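Local coordinates for protein putative glutaryl-CoA dehydrogenase (Thermus thermophilus, PDB 2EBA) that belongs to the acyl-CoA dehydrogenase family of flavoproteins and binds flavin-adenine dinucleotide in an assembly of four chains, at residues Y5-L10 with G297-W302; A21-L26 with I78-E83; S71-G76 with R303-K308; W250-A255 with Q324-A329. All coordinates share one frame; numbering follows the deposited sequence.

Contact 1 (Y5-L10 with G297-W302)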
loop_
_atom_site.group_PDB
_atom_site.type_symbol
_atom_site.label_atom_id
_atom_site.label_comp_id
_atom_site.label_asym_id
_atom_site.label_seq_id
_atom_site.Cartn_x
_atom_site.Cartn_y
_atom_site.Cartn_z
ATOM N N TYR A 5 0.595 16.854 -18.497
ATOM C CA TYR A 5 0.995 16.274 -19.778
ATOM C C TYR A 5 0.394 16.985 -20.981
ATOM O O TYR A 5 0.334 16.426 -22.080
ATOM C CB TYR A 5 0.639 14.779 -19.813
ATOM C CG TYR A 5 1.738 13.843 -19.340
ATOM C CD1 TYR A 5 2.705 14.260 -18.420
ATOM C CD2 TYR A 5 1.799 12.525 -19.793
ATOM C CE1 TYR A 5 3.710 13.387 -17.965
ATOM C CE2 TYR A 5 2.800 11.641 -19.341
ATOM C CZ TYR A 5 3.747 12.081 -18.428
ATOM O OH TYR A 5 4.722 11.221 -17.972
ATOM N N ALA A 6 -0.040 18.224 -20.759
ATOM C CA ALA A 6 -0.633 19.078 -21.786
ATOM C C ALA A 6 -1.645 18.378 -22.685
ATOM O O ALA A 6 -1.567 18.489 -23.915
ATOM C CB ALA A 6 0.464 19.712 -22.653
ATOM N N LEU A 7 -2.605 17.693 -22.068
ATOM C CA LEU A 7 -3.637 17.006 -22.810
ATOM C C LEU A 7 -4.587 18.022 -23.435
ATOM O O LEU A 7 -5.378 17.662 -24.306
ATOM C CB LEU A 7 -4.455 16.089 -21.895
ATOM C CG LEU A 7 -4.083 14.618 -21.656
ATOM C CD1 LEU A 7 -2.926 14.151 -22.543
ATOM C CD2 LEU A 7 -3.720 14.450 -20.201
ATOM N N GLU A 8 -4.531 19.284 -23.009
ATOM C CA GLU A 8 -5.432 20.242 -23.615
ATOM C C GLU A 8 -5.080 20.407 -25.072
ATOM O O GLU A 8 -5.913 20.837 -25.875
ATOM C CB GLU A 8 -5.371 21.549 -22.886
ATOM C CG GLU A 8 -6.104 21.405 -21.603
ATOM C CD GLU A 8 -6.018 22.636 -20.753
ATOM O OE1 GLU A 8 -4.944 22.884 -20.160
ATOM O OE2 GLU A 8 -7.022 23.373 -20.693
ATOM N N ASP A 9 -3.841 20.065 -25.424
ATOM C CA ASP A 9 -3.420 20.167 -26.813
ATOM C C ASP A 9 -4.225 19.203 -27.617
ATOM O O ASP A 9 -4.383 19.359 -28.835
ATOM C CB ASP A 9 -1.957 19.824 -26.952
ATOM C CG ASP A 9 -1.071 20.923 -26.425
ATOM O OD1 ASP A 9 -1.603 22.036 -26.188
ATOM O OD2 ASP A 9 0.145 20.699 -26.247
ATOM N N LEU A 10 -4.761 18.206 -26.930
ATOM C CA LEU A 10 -5.537 17.187 -27.594
ATOM C C LEU A 10 -7.039 17.484 -27.607
ATOM O O LEU A 10 -7.842 16.622 -27.992
ATOM C CB LEU A 10 -5.294 15.832 -26.941
ATOM C CG LEU A 10 -3.861 15.327 -26.902
ATOM C CD1 LEU A 10 -3.863 14.057 -26.086
ATOM C CD2 LEU A 10 -3.325 15.057 -28.289
ATOM N N GLY A 297 -5.012 9.730 -14.661
ATOM C CA GLY A 297 -6.454 9.794 -14.770
ATOM C C GLY A 297 -6.967 10.546 -15.974
ATOM O O GLY A 297 -7.882 10.083 -16.627
ATOM N N LEU A 298 -6.398 11.710 -16.262
ATOM C CA LEU A 298 -6.832 12.485 -17.425
ATOM C C LEU A 298 -6.649 11.715 -18.721
ATOM O O LEU A 298 -7.507 11.764 -19.608
ATOM C CB LEU A 298 -6.064 13.797 -17.533
ATOM C CG LEU A 298 -6.581 14.989 -16.745
ATOM C CD1 LEU A 298 -5.882 16.226 -17.263
ATOM C CD2 LEU A 298 -8.088 15.144 -16.926
ATOM N N LEU A 299 -5.531 11.011 -18.833
ATOM C CA LEU A 299 -5.266 10.231 -20.024
ATOM C C LEU A 299 -6.305 9.134 -20.210
ATOM O O LEU A 299 -6.793 8.927 -21.314
ATOM C CB LEU A 299 -3.857 9.638 -19.964
ATOM C CG LEU A 299 -2.715 10.525 -20.482
ATOM C CD1 LEU A 299 -1.413 9.855 -20.165
ATOM C CD2 LEU A 299 -2.824 10.738 -21.988
ATOM N N LEU A 300 -6.646 8.431 -19.135
ATOM C CA LEU A 300 -7.653 7.373 -19.225
ATOM C C LEU A 300 -8.968 7.983 -19.709
ATOM O O LEU A 300 -9.597 7.473 -20.635
ATOM C CB LEU A 300 -7.892 6.702 -17.855
ATOM C CG LEU A 300 -6.825 5.788 -17.247
ATOM C CD1 LEU A 300 -7.357 5.146 -15.972
ATOM C CD2 LEU A 300 -6.439 4.710 -18.244
ATOM N N ALA A 301 -9.354 9.080 -19.058
ATOM C CA ALA A 301 -10.590 9.800 -19.335
ATOM C C ALA A 301 -10.634 10.301 -20.764
ATOM O O ALA A 301 -11.651 10.173 -21.444
ATOM C CB ALA A 301 -10.728 10.965 -18.372
ATOM N N TRP A 302 -9.532 10.890 -21.200
ATOM C CA TRP A 302 -9.427 11.400 -22.555
ATOM C C TRP A 302 -9.557 10.260 -23.560
ATOM O O TRP A 302 -10.328 10.351 -24.498
ATOM C CB TRP A 302 -8.081 12.101 -22.756
ATOM C CG TRP A 302 -7.724 12.290 -24.206
ATOM C CD1 TRP A 302 -8.183 13.263 -25.051
ATOM C CD2 TRP A 302 -6.949 11.396 -25.010
ATOM N NE1 TRP A 302 -7.749 13.022 -26.332
ATOM C CE2 TRP A 302 -6.991 11.881 -26.337
ATOM C CE3 TRP A 302 -6.225 10.227 -24.738
ATOM C CZ2 TRP A 302 -6.339 11.233 -27.393
ATOM C CZ3 TRP A 302 -5.574 9.582 -25.791
ATOM C CH2 TRP A 302 -5.639 10.088 -27.099
#
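Leu7 drives its side chain into the notch between Leu298 and Leu299, pinning the N-terminal segment onto helix 281-309. Its CB starts toward the helix, but the real contacts begin farther out. Leu7 CG comes within 4.1 Å of Leu299 CD2, and beyond it the two methyls split the work. Leu7 CD1 presses on that same Leu299 CD2 at 3.5 Å, tighter than a normal carbon contact, while Leu7 CD2 lies 3.6 Å from Leu298 CB. The second torsion, chi2 -6°, almost eclipses CD1 with CA, so this branch is strained as modelled. Leu7 meets Leu299 at about a right angle.

One residue past Asp9, Leu10 takes up the other end. Its CB sits 3.8 Å from Trp302 NE1, and its CD1 stands over one face of the indole, 4.1 Å from the centroid of the five-membered ring and 22° off the normal, a CH-pi contact displaced toward the rim. CG of Trp302 is anti to the backbone N (chi1 163°), which starts the side chain off on the side of Leu10. At the near end of the segment, Tyr5 CD2 touches Leu299 CD1 at 4.2 Å. Across the subunit interface Trp302 meets Trp302 of the second subunit.

Leucine side chains and two aromatic rings make up this largely buried contact. The hold on residues 297-302 is therefore hydrophobic packing. Polar links lie just beyond it: one turn on, Leu10 O is bonded to Arg306 NH2 of the same helix, while the Tyr5 hydroxyl goes to Gln317 O of the second subunit.

Contact 2 (A21-L26 with I78-E83)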
loop_
_atom_site.group_PDB
_atom_site.type_symbol
_atom_site.label_atom_id
_atom_site.label_comp_id
_atom_site.label_asym_id
_atom_site.label_seq_id
_atom_site.Cartn_x
_atom_site.Cartn_y
_atom_site.Cartn_z
ATOM N N ALA A 21 -15.757 28.121 -19.691
ATOM C CA ALA A 21 -17.016 28.734 -19.277
ATOM C C ALA A 21 -17.590 28.045 -18.047
ATOM O O ALA A 21 -18.127 28.718 -17.151
ATOM C CB ALA A 21 -18.013 28.624 -20.413
ATOM N N ALA A 22 -17.510 26.715 -18.003
ATOM C CA ALA A 22 -18.065 25.943 -16.911
ATOM C C ALA A 22 -17.398 26.449 -15.614
ATOM O O ALA A 22 -18.088 26.708 -14.619
ATOM C CB ALA A 22 -17.737 24.482 -17.091
ATOM N N ARG A 23 -16.063 26.599 -15.601
ATOM C CA ARG A 23 -15.329 27.048 -14.413
ATOM C C ARG A 23 -15.747 28.512 -14.120
ATOM O O ARG A 23 -15.911 28.855 -12.946
ATOM C CB ARG A 23 -13.801 26.963 -14.684
ATOM C CG ARG A 23 -12.956 27.545 -13.548
ATOM C CD ARG A 23 -11.477 27.078 -13.449
ATOM N NE ARG A 23 -11.310 25.632 -13.589
ATOM C CZ ARG A 23 -10.164 24.970 -13.396
ATOM N NH1 ARG A 23 -9.056 25.619 -13.035
ATOM N NH2 ARG A 23 -10.117 23.657 -13.592
ATOM N N ARG A 24 -15.938 29.377 -15.114
ATOM C CA ARG A 24 -16.345 30.756 -14.800
ATOM C C ARG A 24 -17.715 30.754 -14.112
ATOM O O ARG A 24 -17.903 31.395 -13.093
ATOM C CB ARG A 24 -16.463 31.626 -16.058
ATOM C CG ARG A 24 -15.144 32.285 -16.377
ATOM C CD ARG A 24 -15.318 33.387 -17.395
ATOM N NE ARG A 24 -14.707 33.008 -18.665
ATOM C CZ ARG A 24 -15.379 32.585 -19.728
ATOM N NH1 ARG A 24 -16.706 32.494 -19.668
ATOM N NH2 ARG A 24 -14.730 32.218 -20.825
ATOM N N PHE A 25 -18.679 30.029 -14.674
ATOM C CA PHE A 25 -19.998 29.980 -14.063
ATOM C C PHE A 25 -19.956 29.446 -12.641
ATOM O O PHE A 25 -20.379 30.136 -11.721
ATOM C CB PHE A 25 -20.911 29.165 -14.953
ATOM C CG PHE A 25 -22.007 28.489 -14.239
ATOM C CD1 PHE A 25 -22.966 29.224 -13.534
ATOM C CD2 PHE A 25 -22.088 27.107 -14.247
ATOM C CE1 PHE A 25 -23.990 28.569 -12.829
ATOM C CE2 PHE A 25 -23.107 26.452 -13.560
ATOM C CZ PHE A 25 -24.058 27.192 -12.844
ATOM N N LEU A 26 -19.393 28.259 -12.466
ATOM C CA LEU A 26 -19.329 27.636 -11.149
ATOM C C LEU A 26 -18.570 28.362 -10.078
ATOM O O LEU A 26 -18.839 28.211 -8.873
ATOM C CB LEU A 26 -18.713 26.269 -11.275
ATOM C CG LEU A 26 -19.636 25.345 -12.002
ATOM C CD1 LEU A 26 -18.784 24.210 -12.520
ATOM C CD2 LEU A 26 -20.733 24.877 -11.055
ATOM N N ILE A 78 -17.297 18.936 -18.449
ATOM C CA ILE A 78 -18.172 19.699 -17.581
ATOM C C ILE A 78 -18.258 18.953 -16.246
ATOM O O ILE A 78 -18.354 19.562 -15.182
ATOM C CB ILE A 78 -19.598 19.914 -18.179
ATOM C CG1 ILE A 78 -20.449 18.677 -17.980
ATOM C CG2 ILE A 78 -19.522 20.279 -19.641
ATOM C CD1 ILE A 78 -21.565 18.928 -17.027
ATOM N N CYS A 79 -18.211 17.629 -16.308
ATOM C CA CYS A 79 -18.257 16.827 -15.093
ATOM C C CYS A 79 -17.042 17.163 -14.243
ATOM O O CYS A 79 -17.135 17.288 -13.020
ATOM C CB CYS A 79 -18.263 15.340 -15.441
ATOM S SG CYS A 79 -19.864 14.761 -15.990
ATOM N N TYR A 80 -15.908 17.318 -14.917
ATOM C CA TYR A 80 -14.628 17.656 -14.300
ATOM C C TYR A 80 -14.769 18.923 -13.449
ATOM O O TYR A 80 -14.472 18.947 -12.247
ATOM C CB TYR A 80 -13.589 17.892 -15.412
ATOM C CG TYR A 80 -12.180 18.130 -14.929
ATOM C CD1 TYR A 80 -11.291 17.064 -14.758
ATOM C CD2 TYR A 80 -11.746 19.412 -14.595
ATOM C CE1 TYR A 80 -10.002 17.269 -14.268
ATOM C CE2 TYR A 80 -10.461 19.629 -14.098
ATOM C CZ TYR A 80 -9.596 18.550 -13.938
ATOM O OH TYR A 80 -8.322 18.740 -13.462
ATOM N N GLU A 81 -15.222 19.986 -14.106
ATOM C CA GLU A 81 -15.411 21.272 -13.453
ATOM C C GLU A 81 -16.492 21.218 -12.359
ATOM O O GLU A 81 -16.356 21.847 -11.308
ATOM C CB GLU A 81 -15.747 22.340 -14.505
ATOM C CG GLU A 81 -14.572 22.706 -15.413
ATOM C CD GLU A 81 -13.333 23.120 -14.629
ATOM O OE1 GLU A 81 -13.459 23.946 -13.706
ATOM O OE2 GLU A 81 -12.231 22.628 -14.939
ATOM N N LEU A 82 -17.558 20.465 -12.603
ATOM C CA LEU A 82 -18.617 20.331 -11.616
ATOM C C LEU A 82 -18.065 19.701 -10.327
ATOM O O LEU A 82 -18.173 20.284 -9.246
ATOM C CB LEU A 82 -19.748 19.465 -12.178
ATOM C CG LEU A 82 -20.778 20.126 -13.096
ATOM C CD1 LEU A 82 -21.567 19.060 -13.811
ATOM C CD2 LEU A 82 -21.705 21.007 -12.283
ATOM N N GLU A 83 -17.457 18.522 -10.460
ATOM C CA GLU A 83 -16.907 17.775 -9.330
ATOM C C GLU A 83 -15.826 18.544 -8.608
ATOM O O GLU A 83 -15.683 18.456 -7.392
ATOM C CB GLU A 83 -16.331 16.449 -9.811
ATOM C CG GLU A 83 -16.085 15.448 -8.700
ATOM C CD GLU A 83 -16.873 14.173 -8.901
ATOM O OE1 GLU A 83 -17.046 13.776 -10.077
ATOM O OE2 GLU A 83 -17.306 13.569 -7.895
#
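Tyr80, Glu81 and Leu82 touch helix 13-29, Glu81 most of all. Tyr80 comes first: the edge of its ring, at CE2, lies beside Arg23 NH2, while its hydroxyl is bonded to Glu257. Glu81 follows and carries most of the contact. Its CB touches Ala22 CB at 3.9 Å, and a bend at chi2 swings CD round toward the arginine. Arg23 then grips the carboxylate side-on: Arg23 NE donates to Glu81 OE1 at 2.7 Å and Arg23 NH2 to Glu81 OE2 at 2.7 Å, with N-H...O angles of 159° and 158°. OE2 uses its syn lone pair; OE1 is also met on the syn side, but with NE well out of the carboxylate plane. Arg23 NH2 has a second acid in Glu257, so its charge is probably balanced by two carboxylates, with the like charge of Arg84 also close. Next to the salt bridge, Leu26 CD1 rests 3.6 Å from Glu81 O. Leu82 comes last, its CD2 4.2 Å from Leu26 CD2.

The two helical segments run nearly alongside, their axes 25° apart and 9.2 Å at closest approach. Leu82 also packs on helices 48-54 and 87-107, which places the pair inside the helical N-terminal region.

Contact 3 (S71-G76 with R303-K308)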
loop_
_atom_site.group_PDB
_atom_site.type_symbol
_atom_site.label_atom_id
_atom_site.label_comp_id
_atom_site.label_asym_id
_atom_site.label_seq_id
_atom_site.Cartn_x
_atom_site.Cartn_y
_atom_site.Cartn_z
ATOM N N SER A 71 -19.376 16.930 -27.807
ATOM C CA SER A 71 -18.656 15.666 -27.648
ATOM C C SER A 71 -18.681 15.062 -26.264
ATOM O O SER A 71 -19.084 15.694 -25.294
ATOM C CB SER A 71 -17.196 15.837 -28.057
ATOM O OG SER A 71 -16.482 16.557 -27.066
ATOM N N SER A 72 -18.229 13.818 -26.189
ATOM C CA SER A 72 -18.156 13.106 -24.927
ATOM C C SER A 72 -17.081 13.771 -24.091
ATOM O O SER A 72 -17.234 13.920 -22.884
ATOM C CB SER A 72 -17.817 11.634 -25.155
ATOM O OG SER A 72 -18.935 10.950 -25.696
ATOM N N ALA A 73 -15.995 14.183 -24.741
ATOM C CA ALA A 73 -14.913 14.849 -24.037
ATOM C C ALA A 73 -15.502 16.081 -23.331
ATOM O O ALA A 73 -15.207 16.347 -22.164
ATOM C CB ALA A 73 -13.827 15.260 -25.022
ATOM N N ALA A 74 -16.355 16.811 -24.042
ATOM C CA ALA A 74 -16.986 18.009 -23.495
ATOM C C ALA A 74 -17.849 17.669 -22.286
ATOM O O ALA A 74 -17.882 18.422 -21.318
ATOM C CB ALA A 74 -17.836 18.711 -24.577
ATOM N N TYR A 75 -18.555 16.543 -22.349
ATOM C CA TYR A 75 -19.394 16.106 -21.237
ATOM C C TYR A 75 -18.449 15.799 -20.085
ATOM O O TYR A 75 -18.660 16.242 -18.960
ATOM C CB TYR A 75 -20.200 14.859 -21.642
ATOM C CG TYR A 75 -20.951 14.147 -20.516
ATOM C CD1 TYR A 75 -21.656 14.863 -19.546
ATOM C CD2 TYR A 75 -20.980 12.752 -20.451
ATOM C CE1 TYR A 75 -22.367 14.202 -18.543
ATOM C CE2 TYR A 75 -21.682 12.086 -19.462
ATOM C CZ TYR A 75 -22.373 12.814 -18.508
ATOM O OH TYR A 75 -23.049 12.150 -17.508
ATOM N N GLY A 76 -17.389 15.052 -20.389
ATOM C CA GLY A 76 -16.413 14.708 -19.375
ATOM C C GLY A 76 -15.852 15.962 -18.750
ATOM O O GLY A 76 -15.677 16.033 -17.541
ATOM N N ARG A 303 -8.799 9.187 -23.355
ATOM C CA ARG A 303 -8.817 8.036 -24.260
ATOM C C ARG A 303 -10.202 7.432 -24.411
ATOM O O ARG A 303 -10.620 7.060 -25.502
ATOM C CB ARG A 303 -7.850 6.956 -23.754
ATOM C CG ARG A 303 -7.824 5.685 -24.596
ATOM C CD ARG A 303 -7.642 6.067 -26.024
ATOM N NE ARG A 303 -7.654 4.945 -26.941
ATOM C CZ ARG A 303 -7.978 5.073 -28.219
ATOM N NH1 ARG A 303 -8.318 6.266 -28.680
ATOM N NH2 ARG A 303 -7.944 4.025 -29.029
ATOM N N LEU A 304 -10.896 7.332 -23.289
ATOM C CA LEU A 304 -12.227 6.773 -23.233
ATOM C C LEU A 304 -13.224 7.679 -23.938
ATOM O O LEU A 304 -14.182 7.203 -24.522
ATOM C CB LEU A 304 -12.626 6.598 -21.766
ATOM C CG LEU A 304 -13.086 5.204 -21.335
ATOM C CD1 LEU A 304 -12.024 4.170 -21.679
ATOM C CD2 LEU A 304 -13.380 5.206 -19.858
ATOM N N ALA A 305 -12.997 8.990 -23.869
ATOM C CA ALA A 305 -13.887 9.955 -24.505
ATOM C C ALA A 305 -13.842 9.791 -26.012
ATOM O O ALA A 305 -14.874 9.841 -26.673
ATOM C CB ALA A 305 -13.498 11.387 -24.125
ATOM N N ARG A 306 -12.648 9.591 -26.556
ATOM C CA ARG A 306 -12.520 9.413 -27.995
ATOM C C ARG A 306 -13.121 8.079 -28.413
ATOM O O ARG A 306 -13.897 8.024 -29.360
ATOM C CB ARG A 306 -11.051 9.508 -28.426
ATOM C CG ARG A 306 -10.401 10.864 -28.121
ATOM C CD ARG A 306 -11.182 12.054 -28.698
ATOM N NE ARG A 306 -10.494 13.328 -28.476
ATOM C CZ ARG A 306 -11.096 14.516 -28.408
ATOM N NH1 ARG A 306 -12.411 14.611 -28.545
ATOM N NH2 ARG A 306 -10.386 15.614 -28.190
ATOM N N LEU A 307 -12.777 7.009 -27.705
ATOM C CA LEU A 307 -13.336 5.702 -28.029
ATOM C C LEU A 307 -14.866 5.781 -28.007
ATOM O O LEU A 307 -15.547 5.194 -28.845
ATOM C CB LEU A 307 -12.863 4.647 -27.020
ATOM C CG LEU A 307 -11.440 4.106 -27.132
ATOM C CD1 LEU A 307 -11.123 3.247 -25.912
ATOM C CD2 LEU A 307 -11.302 3.300 -28.410
ATOM N N LYS A 308 -15.398 6.527 -27.045
ATOM C CA LYS A 308 -16.833 6.650 -26.895
ATOM C C LYS A 308 -17.518 7.256 -28.117
ATOM O O LYS A 308 -18.518 6.727 -28.597
ATOM C CB LYS A 308 -17.156 7.468 -25.654
ATOM C CG LYS A 308 -18.609 7.384 -25.282
ATOM C CD LYS A 308 -18.951 8.234 -24.080
ATOM C CE LYS A 308 -20.451 8.207 -23.840
ATOM N NZ LYS A 308 -20.872 9.149 -22.778
#
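Arg306, which brings NH1 to 3.9 Å from Ala73 CB, has its guanidinium gripped from two sides of the fold: NH1 forms a salt bridge with Glu15, and NH2 bonds to the carbonyl of Leu10. Glu15 also bonds Ser71 OG, the N-cap that accepts from Ala74 N at 3.0 Å.

Beside the arginine, the backbones come together through alanines. Ala305 CB sits 3.7 Å from Ala73 CA and 4.0 Å from Ala73 CB, and the CA atoms of these two residues are only 5.0 Å apart. The axes approach to 8.8 Å and cross at 141°.

Ser72 OG is bonded to Asp309 OD1 while the aliphatic chain of Lys308 lies against it. The carbon nearest to Ser72 OG is Lys308 CD, at 3.2 Å, with CG and CE a little farther to either side. Lys308 arrives there fully stretched: CG is anti to the backbone N (chi1 -168°) and every later torsion is near 180°. Lys308 NZ thus passes beyond the serine to the edge of the Tyr75 ring, 4.3 Å from Tyr75 CD2, and bonds to Gln243. The Tyr75 hydroxyl has its own partner in Ser98.

Across the segments the contacts are packing rather than hydrogen bonds. The small alanines allow an N-terminal and a C-terminal helix of the fold to approach closely. The polar tips of Ser72, Lys308 and Arg306 all find partners beyond the two segments, and the Ser72 hydroxyl, buried here, is satisfied by Asp309.

Contact 4 (W250-A255 with Q324-A329)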
loop_
_atom_site.group_PDB
_atom_site.type_symbol
_atom_site.label_atom_id
_atom_site.label_comp_id
_atom_site.label_asym_id
_atom_site.label_seq_id
_atom_site.Cartn_x
_atom_site.Cartn_y
_atom_site.Cartn_z
ATOM N N TRP A 250 -14.211 11.339 -15.191
ATOM C CA TRP A 250 -13.733 12.675 -15.466
ATOM C C TRP A 250 -13.817 13.559 -14.242
ATOM O O TRP A 250 -12.824 14.159 -13.854
ATOM C CB TRP A 250 -14.527 13.317 -16.582
ATOM C CG TRP A 250 -14.064 12.930 -17.926
ATOM C CD1 TRP A 250 -14.495 11.882 -18.669
ATOM C CD2 TRP A 250 -13.118 13.635 -18.730
ATOM N NE1 TRP A 250 -13.890 11.893 -19.898
ATOM C CE2 TRP A 250 -13.040 12.961 -19.963
ATOM C CE3 TRP A 250 -12.331 14.777 -18.526
ATOM C CZ2 TRP A 250 -12.209 13.394 -21.003
ATOM C CZ3 TRP A 250 -11.509 15.207 -19.547
ATOM C CH2 TRP A 250 -11.452 14.517 -20.779
ATOM N N GLY A 251 -14.999 13.653 -13.646
ATOM C CA GLY A 251 -15.179 14.479 -12.463
ATOM C C GLY A 251 -14.195 14.162 -11.342
ATOM O O GLY A 251 -13.733 15.070 -10.645
ATOM N N ALA A 252 -13.875 12.878 -11.170
ATOM C CA ALA A 252 -12.938 12.427 -10.138
ATOM C C ALA A 252 -11.634 13.189 -10.247
ATOM O O ALA A 252 -11.019 13.559 -9.242
ATOM C CB ALA A 252 -12.674 10.927 -10.284
ATOM N N MET A 253 -11.211 13.428 -11.484
ATOM C CA MET A 253 -9.969 14.142 -11.748
ATOM C C MET A 253 -10.084 15.614 -11.369
ATOM O O MET A 253 -9.084 16.260 -11.051
ATOM C CB MET A 253 -9.575 14.007 -13.221
ATOM C CG MET A 253 -8.963 12.662 -13.578
ATOM S SD MET A 253 -8.159 11.868 -12.173
ATOM C CE MET A 253 -6.680 12.867 -12.020
ATOM N N GLY A 254 -11.303 16.143 -11.404
ATOM C CA GLY A 254 -11.528 17.527 -11.038
ATOM C C GLY A 254 -11.436 17.761 -9.542
ATOM O O GLY A 254 -10.871 18.760 -9.102
ATOM N N ALA A 255 -12.012 16.855 -8.755
ATOM C CA ALA A 255 -11.961 16.973 -7.300
ATOM C C ALA A 255 -10.506 16.753 -6.863
ATOM O O ALA A 255 -10.077 17.240 -5.818
ATOM C CB ALA A 255 -12.882 15.926 -6.645
ATOM N N GLN A 324 -10.142 3.124 -11.157
ATOM C CA GLN A 324 -8.849 3.776 -10.944
ATOM C C GLN A 324 -8.930 5.243 -10.524
ATOM O O GLN A 324 -8.339 5.645 -9.525
ATOM C CB GLN A 324 -7.977 3.688 -12.199
ATOM C CG GLN A 324 -7.554 2.291 -12.595
ATOM C CD GLN A 324 -6.875 1.536 -11.475
ATOM O OE1 GLN A 324 -7.514 0.768 -10.764
ATOM N NE2 GLN A 324 -5.576 1.757 -11.306
ATOM N N ASN A 325 -9.664 6.046 -11.283
ATOM C CA ASN A 325 -9.756 7.465 -10.980
ATOM C C ASN A 325 -10.398 7.820 -9.646
ATOM O O ASN A 325 -9.912 8.694 -8.933
ATOM C CB ASN A 325 -10.475 8.208 -12.120
ATOM C CG ASN A 325 -9.681 8.192 -13.418
ATOM O OD1 ASN A 325 -10.072 8.815 -14.409
ATOM N ND2 ASN A 325 -8.562 7.478 -13.418
ATOM N N VAL A 326 -11.497 7.166 -9.303
ATOM C CA VAL A 326 -12.154 7.479 -8.039
ATOM C C VAL A 326 -11.274 7.062 -6.859
ATOM O O VAL A 326 -11.132 7.813 -5.892
ATOM C CB VAL A 326 -13.566 6.810 -7.967
ATOM C CG1 VAL A 326 -14.243 7.117 -6.627
ATOM C CG2 VAL A 326 -14.434 7.325 -9.128
ATOM N N TRP A 327 -10.661 5.883 -6.959
ATOM C CA TRP A 327 -9.795 5.374 -5.912
ATOM C C TRP A 327 -8.692 6.377 -5.646
ATOM O O TRP A 327 -8.410 6.729 -4.498
ATOM C CB TRP A 327 -9.158 4.057 -6.350
ATOM C CG TRP A 327 -8.302 3.423 -5.311
ATOM C CD1 TRP A 327 -7.164 2.696 -5.521
ATOM C CD2 TRP A 327 -8.558 3.372 -3.902
ATOM N NE1 TRP A 327 -6.699 2.191 -4.332
ATOM C CE2 TRP A 327 -7.537 2.589 -3.321
ATOM C CE3 TRP A 327 -9.557 3.913 -3.071
ATOM C CZ2 TRP A 327 -7.483 2.327 -1.943
ATOM C CZ3 TRP A 327 -9.505 3.654 -1.690
ATOM C CH2 TRP A 327 -8.475 2.867 -1.147
ATOM N N LYS A 328 -8.065 6.828 -6.726
ATOM C CA LYS A 328 -6.970 7.790 -6.649
ATOM C C LYS A 328 -7.416 9.099 -6.032
ATOM O O LYS A 328 -6.728 9.647 -5.184
ATOM C CB LYS A 328 -6.370 8.025 -8.042
ATOM C CG LYS A 328 -5.612 6.817 -8.556
ATOM C CD LYS A 328 -5.153 6.955 -9.990
ATOM C CE LYS A 328 -4.473 5.681 -10.421
ATOM N NZ LYS A 328 -4.035 5.797 -11.837
ATOM N N ALA A 329 -8.573 9.599 -6.450
ATOM C CA ALA A 329 -9.089 10.839 -5.909
ATOM C C ALA A 329 -9.437 10.665 -4.424
ATOM O O ALA A 329 -9.251 11.578 -3.635
ATOM C CB ALA A 329 -10.321 11.289 -6.700
#
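Ala252 meets Asn325, Val326 and Ala329 in a buried helix-to-helix packing contact inside the C-terminal helical part of the chain, between helices 235-269 and 315-340. The segments run close to parallel, with their axes 17° apart and 8.4 Å at nearest approach. Such a short spacing rests on small groups. Ala252 CB points at the partner helix and settles on its backbone, 3.8 Å from Asn325 O, with Asn325 CB at 3.9 Å. The near methyl of Val326 flanks it, CG2 standing 4.2 Å from Ala252 CB, although the valine's CB itself leads off the other way. One turn on, Ala329 answers in the same manner: its CB butts against Ala252 O at 3.5 Å, a methyl laid on a main-chain carbonyl, and lies 4.3 Å from Ala252 CB.

Met253 closes one flank. Its chain bends at chi2 (-27°), which puts Met253 SD 4.2 Å from Asn325 CG, the two side chains crossing at about a right angle.

Other helices pack round the pair. Met253 also touches His294 and Asn325 touches Leu300, both on helix 281-309, while Ala329 and Val326 reach helix 351-361 through Leu358 and Val361. Toward the second subunit, Lys328 bridges Glu296 of its own chain and Glu296 of that neighbour. Helices 235-269, 281-309 and 315-340, packed side by side, form the C-terminal helical bundle of the acyl-CoA dehydrogenase fold.

How the contacts relate
Helix 281-309 ties the set together, carrying contact 1 and contact 3 on successive segments with centres about 11 Å apart; Arg306 NH2 reaches back 2.7 Å to Leu10 O, a probable hydrogen bond between them. Helix 72-85 likewise runs from contact 3 into contact 2. Contact 4 sits against all three: Trp250 CZ2 lies 3.9 Å from Ala305 CB of contact 3 and 3.7 Å from Trp302 N of contact 1, and Tyr80 CE1 of contact 2 is 3.3 Å from Gly254 N. The side chains of Tyr75 and of Val326 each lie about 12 Å from a bound FAD. Contacts 1, 3 and 4 also touch the second subunit; contact 2 touches no other chain.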